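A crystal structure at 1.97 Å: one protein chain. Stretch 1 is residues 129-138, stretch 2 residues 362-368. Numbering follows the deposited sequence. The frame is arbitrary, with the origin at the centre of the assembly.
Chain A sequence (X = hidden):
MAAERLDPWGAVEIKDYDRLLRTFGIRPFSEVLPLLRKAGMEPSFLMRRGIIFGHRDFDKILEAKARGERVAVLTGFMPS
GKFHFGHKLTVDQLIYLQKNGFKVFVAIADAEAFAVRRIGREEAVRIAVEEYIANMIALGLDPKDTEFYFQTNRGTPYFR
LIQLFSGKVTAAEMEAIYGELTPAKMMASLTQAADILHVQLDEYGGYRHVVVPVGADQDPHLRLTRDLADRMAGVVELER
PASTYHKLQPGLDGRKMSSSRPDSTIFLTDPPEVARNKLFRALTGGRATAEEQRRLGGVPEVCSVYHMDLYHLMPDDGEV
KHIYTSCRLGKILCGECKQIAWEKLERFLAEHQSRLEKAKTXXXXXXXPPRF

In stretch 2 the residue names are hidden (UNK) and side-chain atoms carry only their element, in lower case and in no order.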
# COMPACT_ATOMS: atom_id res chain seq x y z
N VAL A 129 21.30 1.12 8.01
CA VAL A 129 22.16 0.07 8.59
C VAL A 129 23.34 0.67 9.43
O VAL A 129 23.63 0.24 10.56
CB VAL A 129 22.74 -0.79 7.43
CG1 VAL A 129 23.84 -1.77 7.91
CG2 VAL A 129 21.59 -1.68 6.76
N GLU A 130 24.01 1.66 8.88
CA GLU A 130 25.30 2.15 9.45
C GLU A 130 25.13 3.26 10.46
O GLU A 130 26.00 3.46 11.30
CB GLU A 130 26.12 2.74 8.29
CG GLU A 130 26.78 1.58 7.53
CD GLU A 130 27.67 2.00 6.36
OE1 GLU A 130 27.96 3.21 6.14
OE2 GLU A 130 28.07 1.07 5.65
N GLU A 131 24.03 4.02 10.35
CA GLU A 131 23.71 5.03 11.32
C GLU A 131 22.67 4.54 12.37
O GLU A 131 22.81 4.83 13.54
CB GLU A 131 23.20 6.24 10.61
CG GLU A 131 23.19 7.56 11.34
CD GLU A 131 24.56 7.95 12.02
OE1 GLU A 131 25.71 7.66 11.51
OE2 GLU A 131 24.41 8.59 13.09
N TYR A 132 21.64 3.81 11.98
CA TYR A 132 20.65 3.47 12.94
C TYR A 132 20.94 2.08 13.51
O TYR A 132 21.16 1.96 14.72
CB TYR A 132 19.22 3.61 12.35
CG TYR A 132 18.88 5.09 12.28
CD1 TYR A 132 19.42 5.93 11.28
CD2 TYR A 132 18.20 5.67 13.29
CE1 TYR A 132 19.16 7.30 11.27
CE2 TYR A 132 17.93 7.04 13.27
CZ TYR A 132 18.43 7.83 12.30
OH TYR A 132 18.10 9.13 12.33
N ILE A 133 20.88 1.03 12.67
CA ILE A 133 21.03 -0.31 13.26
C ILE A 133 22.39 -0.43 14.00
O ILE A 133 22.45 -1.01 15.10
CB ILE A 133 20.82 -1.43 12.22
CG1 ILE A 133 19.34 -1.38 11.74
CG2 ILE A 133 21.15 -2.82 12.83
CD1 ILE A 133 19.06 -2.16 10.41
N ALA A 134 23.46 0.04 13.36
CA ALA A 134 24.78 -0.14 13.98
C ALA A 134 24.85 0.61 15.31
O ALA A 134 25.34 0.05 16.25
CB ALA A 134 25.90 0.28 13.03
N ASN A 135 24.29 1.82 15.40
CA ASN A 135 24.28 2.50 16.73
C ASN A 135 23.42 1.79 17.76
O ASN A 135 23.74 1.72 18.94
CB ASN A 135 23.86 3.95 16.59
CG ASN A 135 25.04 4.84 16.25
OD1 ASN A 135 25.98 4.90 17.01
ND2 ASN A 135 25.00 5.48 15.11
N MET A 136 22.31 1.22 17.33
CA MET A 136 21.49 0.45 18.26
C MET A 136 22.21 -0.78 18.83
O MET A 136 22.15 -1.09 20.01
CB MET A 136 20.24 -0.01 17.52
CG MET A 136 19.29 1.18 17.39
SD MET A 136 17.74 0.50 16.62
CE MET A 136 17.68 1.53 15.21
N ILE A 137 22.92 -1.49 17.98
CA ILE A 137 23.69 -2.66 18.42
C ILE A 137 24.82 -2.22 19.43
O ILE A 137 25.05 -2.89 20.44
CB ILE A 137 24.40 -3.31 17.19
CG1 ILE A 137 23.40 -3.90 16.18
CG2 ILE A 137 25.34 -4.46 17.61
CD1 ILE A 137 22.28 -4.65 16.79
N ALA A 138 25.49 -1.13 19.09
CA ALA A 138 26.62 -0.63 19.91
C ALA A 138 26.09 -0.15 21.28
O ALA A 138 26.83 -0.17 22.31
CB ALA A 138 27.31 0.49 19.18
N UNK A 362 28.48 -6.19 11.59
CA UNK A 362 27.42 -7.07 12.05
C UNK A 362 26.08 -6.59 11.45
O UNK A 362 25.26 -7.44 11.05
c UNK A 362 27.34 -6.98 13.57
c UNK A 362 28.50 -7.76 14.21
c UNK A 362 26.03 -7.54 14.09
c UNK A 362 28.60 -7.49 15.77
N UNK A 363 25.88 -5.27 11.35
CA UNK A 363 24.58 -4.73 10.97
C UNK A 363 24.17 -5.19 9.55
O UNK A 363 23.03 -5.61 9.35
c UNK A 363 24.55 -3.21 11.09
N UNK A 364 25.10 -5.11 8.59
CA UNK A 364 24.78 -5.52 7.22
C UNK A 364 24.35 -6.97 7.12
O UNK A 364 23.70 -7.33 6.16
c UNK A 364 27.00 -2.97 6.32
c UNK A 364 23.57 -2.24 3.33
c UNK A 364 25.90 -5.25 6.20
c UNK A 364 26.05 -3.81 5.84
c UNK A 364 24.15 -0.96 3.35
n UNK A 364 26.85 -1.72 5.77
c UNK A 364 25.24 -3.02 4.93
c UNK A 364 25.80 -1.73 4.90
c UNK A 364 25.26 -0.69 4.13
c UNK A 364 24.12 -3.30 4.10
N UNK A 365 24.65 -7.79 8.14
CA UNK A 365 24.18 -9.17 8.18
C UNK A 365 22.86 -9.39 8.93
O UNK A 365 22.32 -10.48 8.92
c UNK A 365 29.08 -10.62 8.42
c UNK A 365 27.59 -10.98 8.62
c UNK A 365 25.27 -10.02 8.81
n UNK A 365 29.94 -10.97 9.60
c UNK A 365 26.64 -9.83 8.17
N UNK A 366 22.32 -8.37 9.58
CA UNK A 366 21.08 -8.53 10.34
C UNK A 366 19.81 -8.22 9.52
O UNK A 366 18.66 -8.37 10.01
c UNK A 366 22.59 -9.15 12.91
c UNK A 366 22.35 -7.72 12.44
c UNK A 366 21.09 -7.65 11.59
c UNK A 366 22.14 -6.76 13.62
N UNK A 367 20.00 -7.78 8.29
CA UNK A 367 18.87 -7.40 7.44
C UNK A 367 19.08 -7.81 6.00
O UNK A 367 20.20 -8.01 5.58
c UNK A 367 18.61 -5.90 7.48
c UNK A 367 19.86 -5.11 7.13
c UNK A 367 18.07 -5.51 8.86
N UNK A 368 17.98 -7.95 5.26
CA UNK A 368 18.06 -8.13 3.82
C UNK A 368 17.65 -6.81 3.21
O UNK A 368 16.47 -6.40 3.30
c UNK A 368 16.25 -10.55 1.20
o UNK A 368 16.36 -11.77 1.44
c UNK A 368 17.13 -9.26 3.32
o UNK A 368 15.31 -10.08 0.47
c UNK A 368 17.32 -9.55 1.79

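Position 362 carries four side-chain carbons, forked at the first, with one arm two carbons long. That beta-branched pattern is isoleucine. Ile362 points sideways, and its CG2 comes no nearer than 4.7 Å to Ile137 CG2, so it lies beside the contact without packing into it.

Position 363 has a single side-chain carbon, CB, aimed toward stretch 1. The CB of position 363 lies 3.6 Å from Val129 CG1, 3.8 Å from Ile133 CG2 and 4.2 Å from Ala134 CB. One carbon and nothing beyond it means alanine. The nearest CA atoms across the stretches are those of Ala134 and Ala363, 5.5 Å apart; the two stretches meet here through side chains of one carbon each.

Position 364 shows one carbon leading to fused five- and six-membered rings that hold eight carbons and one nitrogen. The ring nitrogen faces the carboxylate of Glu130, and a methyl of Val129 sits over the ring. Only tryptophan has this indole. Trp364 starts sideways, but its end comes nearer to stretch 1: NE1 donates a hydrogen bond to Glu130 OE2 at 3.0 Å, in the region of the ring edge, while Val129 CG1 stands 3.5 Å from the centroid of the five-membered ring, 6° off its normal, a CH-pi contact.

Position 365 has four carbons in a row ending in nitrogen, pointing away and touching nothing on stretch 1. It is lysine, and Lys365 is exposed.

Position 366 has four carbons forked at the second, in contact with Ile133 and Ile137; its CA-to-CB bond points toward stretch 1. The later fork identifies leucine. Leu366 CD1 reaches Ile137 CD1 at 3.8 Å and Ile133 CG2 at 4.1 Å.

Position 367 has three carbons, one carrying the other two, beside Val129 and Ile133. This is valine: Val367 CG2 lies 3.9 Å from Val129 CG2, and Val367 CG1 lies 3.8 Å from Ile133 CD1.

Position 368 has three carbons, the third carrying two oxygens, and is out of reach of stretch 1. It is glutamate; Glu368 is exposed.

The contact works by simple rules. Val129, Ile133 and Ile137, spaced four apart, present one apolar face of a helix. Ala363 fits against the first two, Leu366 bridges the last two, and Val367 touches Val129 and Ile133. Trp364 adds the polar element: one face of its ring meets a methyl and its N-H a carboxylate, so one residue serves both a greasy and a charged neighbour. One hydrogen bond accompanies packing that is otherwise apolar.

Stretch 2 (362-368) IAWKLVE
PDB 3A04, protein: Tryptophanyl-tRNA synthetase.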